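Local atomic coordinates of leucyl-tRNA synthetase subunit alpha (Aquifex aeolicus, PDB entry 3PZ5), a protein that attaches leucine to its tRNA as part of leucyl-tRNA synthetase, the crystallised fragment being the CP1 domain, which probably clears mischarged tRNA by hydrolysis. Residues Y17-E22 with Y98-A103; M79-R84 with Y115-Y120; D89-F94 with K140-P145. The protein carries 1 engineered substitution. All blocks are in the same frame, centred on the assembly; numbering follows the deposited sequence.

Contact 1: residues Y17-E22 with Y98-A103; sequences YVEIEE and YATNPA
V18 and A99 face each other where the end of strand 12-18 lies antiparallel to the end of strand 92-100, in the mixed sheet of the CP1 editing domain. They form a non-hydrogen-bonded pair, with V18 CA 4.0 Å from A99 CA, and one backbone bond closes the ladder on each side of it. E19 N gives a nearly straight bond (172°) to Y98 O at 2.7 Å. The matching bond runs from T100 N to Y17 O, also 2.7 Å, its donor tilted 19° out of the carbonyl plane. The same two oxygens receive CA-H...O contacts, V18 CA to Y98 O and A99 CA to Y17 O. Two waters bridge the backbones beside it: one accepts from Y17 N and donates to T100 O, the other accepts from Y98 N and donates to E19 O. V18 and A99 turn to one face of this sheet, V18 meeting L54 of helix 50-60 and A99 meeting F16 and V110. E19 is the centre of an inverse gamma turn that leads the chain away from the strand. Its CG stands beside its own backbone N (chi1 -78°), and the chain, extended beyond CG, carries the carboxylate to T100, the two side chains crossing at about a right angle. T100 OG1 donates to E19 OE2 at 2.6 Å, on the anti lone pair, and also lies 3.3 Å from E19 CG. A valine in place of T100 would probably leave E19 OE2 without its hydroxyl donor and the carboxylate freer to turn. Nearby, K107 touches E19 and makes a cation-pi contact with Y98.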
loop_
_atom_site.group_PDB
_atom_site.type_symbol
_atom_site.label_atom_id
_atom_site.label_comp_id
_atom_site.label_asym_id
_atom_site.label_seq_id
_atom_site.Cartn_x
_atom_site.Cartn_y
_atom_site.Cartn_z
ATOM N N TYR A 17 -10.714 2.971 -3.579
ATOM C CA TYR A 17 -11.809 2.259 -4.218
ATOM C C TYR A 17 -11.280 1.196 -5.159
ATOM O O TYR A 17 -10.395 1.460 -5.968
ATOM C CB TYR A 17 -12.748 3.229 -4.939
ATOM C CG TYR A 17 -13.706 3.903 -3.986
ATOM C CD1 TYR A 17 -14.967 3.359 -3.735
ATOM C CD2 TYR A 17 -13.340 5.064 -3.305
ATOM C CE1 TYR A 17 -15.847 3.966 -2.845
ATOM C CE2 TYR A 17 -14.214 5.681 -2.414
ATOM C CZ TYR A 17 -15.463 5.128 -2.191
ATOM O OH TYR A 17 -16.324 5.734 -1.306
ATOM N N VAL A 18 -11.826 -0.008 -5.029
ATOM C CA VAL A 18 -11.452 -1.146 -5.857
ATOM C C VAL A 18 -12.213 -1.093 -7.183
ATOM O O VAL A 18 -13.426 -0.906 -7.199
ATOM C CB VAL A 18 -11.748 -2.474 -5.123
ATOM C CG1 VAL A 18 -11.158 -3.664 -5.872
ATOM C CG2 VAL A 18 -11.208 -2.423 -3.702
ATOM N N GLU A 19 -11.496 -1.270 -8.289
ATOM C CA GLU A 19 -12.080 -1.140 -9.626
ATOM C C GLU A 19 -12.844 -2.387 -10.075
ATOM O O GLU A 19 -12.356 -3.181 -10.888
ATOM C CB GLU A 19 -11.012 -0.717 -10.642
ATOM C CG GLU A 19 -10.691 0.776 -10.568
ATOM C CD GLU A 19 -9.377 1.161 -11.235
ATOM O OE1 GLU A 19 -9.082 0.666 -12.351
ATOM O OE2 GLU A 19 -8.641 1.980 -10.639
ATOM N N ILE A 20 -14.053 -2.533 -9.527
ATOM C CA ILE A 20 -14.917 -3.693 -9.759
ATOM C C ILE A 20 -16.386 -3.269 -9.833
ATOM O O ILE A 20 -16.705 -2.092 -9.687
ATOM C CB ILE A 20 -14.736 -4.773 -8.658
ATOM C CG1 ILE A 20 -14.728 -4.133 -7.259
ATOM C CG2 ILE A 20 -13.465 -5.570 -8.900
ATOM C CD1 ILE A 20 -14.861 -5.118 -6.098
ATOM N N GLU A 21 -17.276 -4.232 -10.045
ATOM C CA GLU A 21 -18.705 -3.948 -10.234
ATOM C C GLU A 21 -19.449 -3.509 -8.970
ATOM O O GLU A 21 -20.350 -2.668 -9.037
ATOM C CB GLU A 21 -19.409 -5.146 -10.866
ATOM C CG GLU A 21 -18.940 -5.450 -12.279
ATOM C CD GLU A 21 -19.393 -6.809 -12.764
ATOM O OE1 GLU A 21 -20.461 -7.278 -12.305
ATOM O OE2 GLU A 21 -18.679 -7.402 -13.607
ATOM N N GLU A 22 -19.091 -4.084 -7.828
ATOM C CA GLU A 22 -19.718 -3.680 -6.574
ATOM C C GLU A 22 -18.877 -2.627 -5.868
ATOM O O GLU A 22 -17.666 -2.569 -6.061
ATOM C CB GLU A 22 -20.051 -4.879 -5.657
ATOM C CG GLU A 22 -19.114 -6.087 -5.725
ATOM C CD GLU A 22 -19.313 -6.953 -6.975
ATOM O OE1 GLU A 22 -20.446 -7.036 -7.518
ATOM O OE2 GLU A 22 -18.315 -7.554 -7.417
ATOM N N TYR A 98 -7.606 -4.398 -8.839
ATOM C CA TYR A 98 -6.889 -3.135 -8.710
ATOM C C TYR A 98 -7.699 -2.123 -7.908
ATOM O O TYR A 98 -8.929 -2.110 -7.965
ATOM C CB TYR A 98 -6.542 -2.573 -10.092
ATOM C CG TYR A 98 -5.669 -3.507 -10.895
ATOM C CD1 TYR A 98 -6.231 -4.531 -11.661
ATOM C CD2 TYR A 98 -4.278 -3.387 -10.869
ATOM C CE1 TYR A 98 -5.431 -5.405 -12.389
ATOM C CE2 TYR A 98 -3.468 -4.258 -11.593
ATOM C CZ TYR A 98 -4.053 -5.264 -12.350
ATOM O OH TYR A 98 -3.265 -6.132 -13.071
ATOM N N ALA A 99 -6.997 -1.296 -7.143
ATOM C CA ALA A 99 -7.619 -0.184 -6.441
ATOM C C ALA A 99 -7.173 1.130 -7.068
ATOM O O ALA A 99 -6.126 1.202 -7.713
ATOM C CB ALA A 99 -7.272 -0.224 -4.966
ATOM N N THR A 100 -7.975 2.167 -6.884
ATOM C CA THR A 100 -7.675 3.476 -7.446
ATOM C C THR A 100 -6.961 4.331 -6.415
ATOM O O THR A 100 -7.499 4.601 -5.340
ATOM C CB THR A 100 -8.963 4.187 -7.898
ATOM O OG1 THR A 100 -9.732 3.298 -8.713
ATOM C CG2 THR A 100 -8.642 5.451 -8.684
ATOM N N ASN A 101 -5.744 4.745 -6.742
ATOM C CA ASN A 101 -5.017 5.711 -5.933
ATOM C C ASN A 101 -5.809 7.026 -5.945
ATOM O O ASN A 101 -5.965 7.638 -7.000
ATOM C CB ASN A 101 -3.605 5.890 -6.503
ATOM C CG ASN A 101 -2.714 6.774 -5.643
ATOM O OD1 ASN A 101 -3.106 7.862 -5.222
ATOM N ND2 ASN A 101 -1.491 6.314 -5.403
ATOM N N PRO A 102 -6.344 7.446 -4.780
ATOM C CA PRO A 102 -7.205 8.637 -4.726
ATOM C C PRO A 102 -6.507 9.935 -5.145
ATOM O O PRO A 102 -7.170 10.852 -5.633
ATOM C CB PRO A 102 -7.621 8.707 -3.253
ATOM C CG PRO A 102 -6.576 7.947 -2.525
ATOM C CD PRO A 102 -6.194 6.832 -3.450
ATOM N N ALA A 103 -5.188 9.998 -4.970
ATOM C CA ALA A 103 -4.401 11.172 -5.341
ATOM C C ALA A 103 -4.294 11.376 -6.855
ATOM O O ALA A 103 -4.559 12.463 -7.357
ATOM C CB ALA A 103 -3.010 11.107 -4.708
HETATM O O HOH W 1 -9.842 5.688 -4.410
HETATM O O HOH W 2 -9.533 -4.407 -10.854
#

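Contact 2: residues M79-R84 with Y115-Y120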
loop_
_atom_site.group_PDB
_atom_site.type_symbol
_atom_site.label_atom_id
_atom_site.label_comp_id
_atom_site.label_asym_id
_atom_site.label_seq_id
_atom_site.Cartn_x
_atom_site.Cartn_y
_atom_site.Cartn_z
ATOM N N MET A 79 1.089 -19.342 11.483
ATOM C CA MET A 79 2.389 -18.718 11.717
ATOM C C MET A 79 2.295 -17.611 12.773
ATOM O O MET A 79 1.207 -17.096 13.040
ATOM C CB MET A 79 2.930 -18.165 10.399
ATOM C CG MET A 79 4.408 -18.415 10.173
ATOM S SD MET A 79 4.863 -18.264 8.431
ATOM C CE MET A 79 4.131 -19.751 7.747
ATOM N N SER A 80 3.435 -17.258 13.370
ATOM C CA SER A 80 3.484 -16.250 14.438
ATOM C C SER A 80 4.131 -14.931 13.997
ATOM O O SER A 80 4.941 -14.904 13.067
ATOM C CB SER A 80 4.203 -16.805 15.675
ATOM O OG SER A 80 5.581 -17.022 15.424
ATOM N N THR A 81 3.765 -13.849 14.686
ATOM C CA THR A 81 4.240 -12.488 14.400
ATOM C C THR A 81 5.763 -12.381 14.246
ATOM O O THR A 81 6.257 -11.795 13.278
ATOM C CB THR A 81 3.760 -11.499 15.495
ATOM O OG1 THR A 81 2.329 -11.534 15.581
ATOM C CG2 THR A 81 4.214 -10.076 15.193
ATOM N N ARG A 82 6.490 -12.950 15.204
ATOM C CA ARG A 82 7.954 -12.949 15.198
ATOM C C ARG A 82 8.521 -13.638 13.949
ATOM O O ARG A 82 9.561 -13.238 13.423
ATOM C CB ARG A 82 8.470 -13.635 16.469
ATOM C CG ARG A 82 9.980 -13.606 16.666
ATOM C CD ARG A 82 10.445 -12.339 17.371
ATOM N NE ARG A 82 11.815 -12.478 17.862
ATOM C CZ ARG A 82 12.906 -12.136 17.178
ATOM N NH1 ARG A 82 12.802 -11.617 15.958
ATOM N NH2 ARG A 82 14.107 -12.308 17.718
ATOM N N GLU A 83 7.816 -14.666 13.484
ATOM C CA GLU A 83 8.240 -15.468 12.338
ATOM C C GLU A 83 7.809 -14.845 11.011
ATOM O O GLU A 83 8.468 -15.034 9.984
ATOM C CB GLU A 83 7.655 -16.877 12.464
ATOM C CG GLU A 83 8.414 -17.965 11.717
ATOM C CD GLU A 83 8.170 -19.346 12.307
ATOM O OE1 GLU A 83 6.991 -19.711 12.517
ATOM O OE2 GLU A 83 9.160 -20.068 12.561
ATOM N N ARG A 84 6.710 -14.096 11.047
ATOM C CA ARG A 84 6.048 -13.611 9.837
ATOM C C ARG A 84 6.688 -12.354 9.251
ATOM O O ARG A 84 6.729 -12.186 8.029
ATOM C CB ARG A 84 4.569 -13.355 10.126
ATOM C CG ARG A 84 3.639 -13.906 9.073
ATOM C CD ARG A 84 2.205 -13.892 9.555
ATOM N NE ARG A 84 1.565 -12.600 9.326
ATOM C CZ ARG A 84 0.299 -12.323 9.627
ATOM N NH1 ARG A 84 -0.480 -13.248 10.176
ATOM N NH2 ARG A 84 -0.191 -11.117 9.379
ATOM N N TYR A 115 4.003 -9.796 5.905
ATOM C CA TYR A 115 4.629 -8.795 6.766
ATOM C C TYR A 115 3.675 -7.698 7.245
ATOM O O TYR A 115 4.071 -6.806 7.999
ATOM C CB TYR A 115 5.849 -8.189 6.062
ATOM C CG TYR A 115 5.525 -7.191 4.965
ATOM C CD1 TYR A 115 5.538 -5.817 5.221
ATOM C CD2 TYR A 115 5.220 -7.616 3.672
ATOM C CE1 TYR A 115 5.247 -4.899 4.222
ATOM C CE2 TYR A 115 4.926 -6.703 2.668
ATOM C CZ TYR A 115 4.944 -5.347 2.947
ATOM O OH TYR A 115 4.656 -4.435 1.953
ATOM N N VAL A 116 2.425 -7.762 6.800
ATOM C CA VAL A 116 1.411 -6.812 7.238
ATOM C C VAL A 116 0.496 -7.479 8.252
ATOM O O VAL A 116 -0.195 -8.451 7.938
ATOM C CB VAL A 116 0.611 -6.235 6.053
ATOM C CG1 VAL A 116 -0.513 -5.338 6.543
ATOM C CG2 VAL A 116 1.537 -5.452 5.147
ATOM N N LEU A 117 0.514 -6.949 9.470
ATOM C CA LEU A 117 -0.260 -7.498 10.575
ATOM C C LEU A 117 -1.663 -6.913 10.622
ATOM O O LEU A 117 -1.850 -5.715 10.404
ATOM C CB LEU A 117 0.458 -7.248 11.905
ATOM C CG LEU A 117 1.810 -7.940 12.099
ATOM C CD1 LEU A 117 2.573 -7.301 13.254
ATOM C CD2 LEU A 117 1.637 -9.448 12.314
ATOM N N TYR A 118 -2.640 -7.769 10.916
ATOM C CA TYR A 118 -4.031 -7.346 11.058
ATOM C C TYR A 118 -4.242 -6.380 12.230
ATOM O O TYR A 118 -5.141 -5.540 12.193
ATOM C CB TYR A 118 -4.954 -8.563 11.193
ATOM C CG TYR A 118 -6.429 -8.232 11.066
ATOM C CD1 TYR A 118 -6.897 -7.455 9.999
ATOM C CD2 TYR A 118 -7.355 -8.696 12.000
ATOM C CE1 TYR A 118 -8.244 -7.141 9.870
ATOM C CE2 TYR A 118 -8.713 -8.392 11.880
ATOM C CZ TYR A 118 -9.148 -7.615 10.810
ATOM O OH TYR A 118 -10.483 -7.299 10.668
ATOM N N GLU A 119 -3.401 -6.506 13.256
ATOM C CA GLU A 119 -3.493 -5.695 14.471
ATOM C C GLU A 119 -3.321 -4.193 14.234
ATOM O O GLU A 119 -4.081 -3.393 14.784
ATOM C CB GLU A 119 -2.493 -6.185 15.515
ATOM N N TYR A 120 -2.340 -3.813 13.415
ATOM C CA TYR A 120 -2.007 -2.398 13.222
ATOM C C TYR A 120 -2.892 -1.690 12.196
ATOM O O TYR A 120 -3.183 -2.231 11.124
ATOM C CB TYR A 120 -0.526 -2.217 12.857
ATOM C CG TYR A 120 0.463 -2.698 13.909
ATOM C CD1 TYR A 120 0.177 -2.601 15.281
ATOM C CD2 TYR A 120 1.704 -3.225 13.531
ATOM C CE1 TYR A 120 1.094 -3.037 16.246
ATOM C CE2 TYR A 120 2.629 -3.658 14.485
ATOM C CZ TYR A 120 2.317 -3.563 15.838
ATOM O OH TYR A 120 3.231 -3.994 16.774
#
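R84 and Y115 bring the two backbones to 5.9 Å between CA atoms, while at T81 and L117, nearer the start of the short helix 81-84, the gap has widened to 7.7 Å. S80 occupies the N-cap position of that helix, whose one turn presents T81 and R84 to the irregular segment 115-120. R84 does the polar work. Its chain bends at chi3 (85°), which sets NE off the line of the preceding carbons, and the guanidinium reaches V116. R84 NH2 gives V116 O a weak hydrogen bond of 3.0 Å, well bent at 129°, with the oxygen at the edge of the guanidinium and near its plane. The stronger hold on this group lies just outside the two segments: NE bonds to N114 O, and NH1 forms a salt bridge with E47. Partners at NE, NH1 and NH2 probably restrain the turning of the flat group. L117 covers one face of it, L117 CD2 approaching R84 NH2 to 3.8 Å. The same leucine fork also meets the helix start, where T81 CG2 touches L117 CD1 at 3.8 Å and the two side chains cross at about a right angle. Y115 turns its side chain the other way, its OH bonded to D135 and its ring packed against I125 and C127 of strand 124-127. The contact thus docks a one-turn helix, near the surface of the CP1 editing domain, onto the loop that joins strands 107-113 and 124-127 of the sheet.

Contact 3: residues D89-F94 with K140-P145; sequences DKEGVF and KKYDLP
Y142 brings its hydroxyl to the backbone at G92, where strand 92-100 begins. G92 N donates to Y142 OH at 3.1 Å with an N-H...O angle of 155°, the nitrogen lying oblique to the ring. With CG beside the backbone N (chi1 -68°), the tyrosine leaves the last turn of helix 133-142 toward the strand. The tip of the ring then lies against the extended backbone of E91 and G92: E91 CA sits at the ring edge, near its plane, and 3.5 Å from Y142 OH. The E91 side chain, extended, points away from segment 140-145 and forms a salt bridge with K75 of helix 66-78. K141 comes in next to the tyrosine. Its CG is anti to the backbone N (chi1 -176°), and bends at the three later torsions curl the chain back over K90, bringing K141 CE to 3.7 Å and K141 NZ to 3.6 Å from K90 O. The ammonium would probably feel the partial negative charge of that carbonyl, and more faintly the carboxylate of D89. K90 itself runs its chain off toward helix 133-142, where it packs on R134 and F138. The Y142 ring also meets those of F138 and W111. Immediately beyond it, D143 adopts a positive phi and the chain leaves the helix. At the surface of the editing domain, the C-terminal end of helix 133-142 is joined, through Y142 and K141, to the loop at K90 and E91 and to G92, where strand 92-100 starts.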
loop_
_atom_site.group_PDB
_atom_site.type_symbol
_atom_site.label_atom_id
_atom_site.label_comp_id
_atom_site.label_asym_id
_atom_site.label_seq_id
_atom_site.Cartn_x
_atom_site.Cartn_y
_atom_site.Cartn_z
ATOM N N ASP A 89 11.222 -14.555 4.880
ATOM C CA ASP A 89 11.281 -13.574 3.792
ATOM C C ASP A 89 9.886 -13.192 3.304
ATOM O O ASP A 89 8.925 -13.938 3.494
ATOM C CB ASP A 89 12.101 -14.121 2.618
ATOM C CG ASP A 89 13.585 -14.209 2.927
ATOM O OD1 ASP A 89 14.159 -13.209 3.414
ATOM O OD2 ASP A 89 14.182 -15.278 2.670
ATOM N N LYS A 90 9.788 -12.029 2.667
ATOM C CA LYS A 90 8.521 -11.525 2.150
ATOM C C LYS A 90 7.815 -12.574 1.301
ATOM O O LYS A 90 8.412 -13.145 0.382
ATOM C CB LYS A 90 8.737 -10.245 1.332
ATOM C CG LYS A 90 9.552 -9.154 2.035
ATOM C CD LYS A 90 8.843 -8.587 3.262
ATOM C CE LYS A 90 9.787 -7.731 4.082
ATOM N NZ LYS A 90 9.220 -7.387 5.408
ATOM N N GLU A 91 6.552 -12.835 1.629
ATOM C CA GLU A 91 5.739 -13.793 0.885
ATOM C C GLU A 91 4.322 -13.253 0.732
ATOM O O GLU A 91 3.726 -12.772 1.697
ATOM C CB GLU A 91 5.725 -15.148 1.595
ATOM C CG GLU A 91 5.003 -16.259 0.835
ATOM C CD GLU A 91 4.980 -17.594 1.580
ATOM O OE1 GLU A 91 5.578 -17.701 2.678
ATOM O OE2 GLU A 91 4.355 -18.546 1.058
ATOM N N GLY A 92 3.788 -13.331 -0.481
ATOM C CA GLY A 92 2.466 -12.782 -0.750
ATOM C C GLY A 92 1.814 -13.288 -2.017
ATOM O O GLY A 92 2.454 -13.963 -2.828
ATOM N N VAL A 93 0.533 -12.950 -2.176
ATOM C CA VAL A 93 -0.277 -13.389 -3.322
ATOM C C VAL A 93 -1.077 -12.241 -3.948
ATOM O O VAL A 93 -1.618 -11.386 -3.241
ATOM C CB VAL A 93 -1.241 -14.555 -2.945
ATOM C CG1 VAL A 93 -0.473 -15.858 -2.742
ATOM C CG2 VAL A 93 -2.071 -14.215 -1.705
ATOM N N PHE A 94 -1.132 -12.228 -5.279
ATOM C CA PHE A 94 -1.892 -11.229 -6.034
ATOM C C PHE A 94 -3.376 -11.580 -5.999
ATOM O O PHE A 94 -3.749 -12.728 -6.253
ATOM C CB PHE A 94 -1.371 -11.158 -7.477
ATOM C CG PHE A 94 -2.183 -10.271 -8.394
ATOM C CD1 PHE A 94 -2.345 -8.914 -8.125
ATOM C CD2 PHE A 94 -2.759 -10.794 -9.550
ATOM C CE1 PHE A 94 -3.090 -8.097 -8.989
ATOM C CE2 PHE A 94 -3.493 -9.988 -10.417
ATOM C CZ PHE A 94 -3.663 -8.640 -10.136
ATOM N N LYS A 140 10.907 -5.630 -4.368
ATOM C CA LYS A 140 12.112 -6.234 -4.923
ATOM C C LYS A 140 11.845 -7.706 -5.280
ATOM O O LYS A 140 12.213 -8.171 -6.358
ATOM C CB LYS A 140 13.262 -6.112 -3.915
ATOM C CG LYS A 140 14.654 -5.950 -4.532
ATOM C CD LYS A 140 15.359 -7.295 -4.735
ATOM C CE LYS A 140 16.659 -7.139 -5.530
ATOM N NZ LYS A 140 16.425 -6.842 -6.980
ATOM N N LYS A 141 11.181 -8.420 -4.375
ATOM C CA LYS A 141 10.863 -9.833 -4.559
ATOM C C LYS A 141 9.837 -10.053 -5.673
ATOM O O LYS A 141 9.942 -11.008 -6.448
ATOM C CB LYS A 141 10.344 -10.419 -3.241
ATOM C CG LYS A 141 10.065 -11.922 -3.236
ATOM C CD LYS A 141 11.335 -12.730 -2.989
ATOM C CE LYS A 141 11.088 -13.897 -2.027
ATOM N NZ LYS A 141 9.922 -14.753 -2.408
ATOM N N TYR A 142 8.852 -9.160 -5.754
ATOM C CA TYR A 142 7.734 -9.335 -6.677
ATOM C C TYR A 142 7.716 -8.358 -7.856
ATOM O O TYR A 142 6.730 -8.279 -8.597
ATOM C CB TYR A 142 6.414 -9.338 -5.901
ATOM C CG TYR A 142 6.270 -10.564 -5.022
ATOM C CD1 TYR A 142 5.827 -11.778 -5.556
ATOM C CD2 TYR A 142 6.598 -10.521 -3.666
ATOM C CE1 TYR A 142 5.700 -12.912 -4.759
ATOM C CE2 TYR A 142 6.476 -11.651 -2.858
ATOM C CZ TYR A 142 6.026 -12.845 -3.411
ATOM O OH TYR A 142 5.901 -13.971 -2.626
ATOM N N ASP A 143 8.832 -7.647 -8.033
ATOM C CA ASP A 143 9.054 -6.705 -9.145
ATOM C C ASP A 143 7.962 -5.641 -9.296
ATOM O O ASP A 143 7.473 -5.377 -10.396
ATOM C CB ASP A 143 9.312 -7.448 -10.463
ATOM C CG ASP A 143 10.568 -8.303 -10.419
ATOM O OD1 ASP A 143 11.612 -7.818 -9.933
ATOM O OD2 ASP A 143 10.513 -9.466 -10.869
ATOM N N LEU A 144 7.593 -5.035 -8.174
ATOM C CA LEU A 144 6.610 -3.962 -8.162
ATOM C C LEU A 144 7.343 -2.617 -8.180
ATOM O O LEU A 144 8.455 -2.512 -7.646
ATOM C CB LEU A 144 5.671 -4.107 -6.955
ATOM C CG LEU A 144 4.766 -5.350 -6.981
ATOM C CD1 LEU A 144 4.358 -5.769 -5.575
ATOM C CD2 LEU A 144 3.543 -5.139 -7.860
ATOM N N PRO A 145 6.729 -1.587 -8.797
ATOM C CA PRO A 145 7.507 -0.417 -9.181
ATOM C C PRO A 145 7.921 0.465 -8.013
ATOM O O PRO A 145 7.204 0.573 -7.015
ATOM C CB PRO A 145 6.564 0.357 -10.118
ATOM C CG PRO A 145 5.289 -0.423 -10.183
ATOM C CD PRO A 145 5.293 -1.379 -9.042
#

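How the contacts relate
Along the chain the segments come in the order 17-22, 79-84, 89-94, 98-103, 115-120 and 140-145, so all three contacts interlace and tie early parts of the editing domain to later ones. Contacts 1 and 3 use the two ends of strand 92-100, their centres 21 Å apart. Contact 2 lies across the chain's centre from contact 1, with 26 Å between their centres and about 14 Å between nearest atoms. Contacts 2 and 3 are neighbours, 16 Å apart, and touch where Y115 CB packs 3.5 Å from K90 NZ. Sheet pairing, loop docking and helix packing are thereby connected through one strand and the chain leading into it.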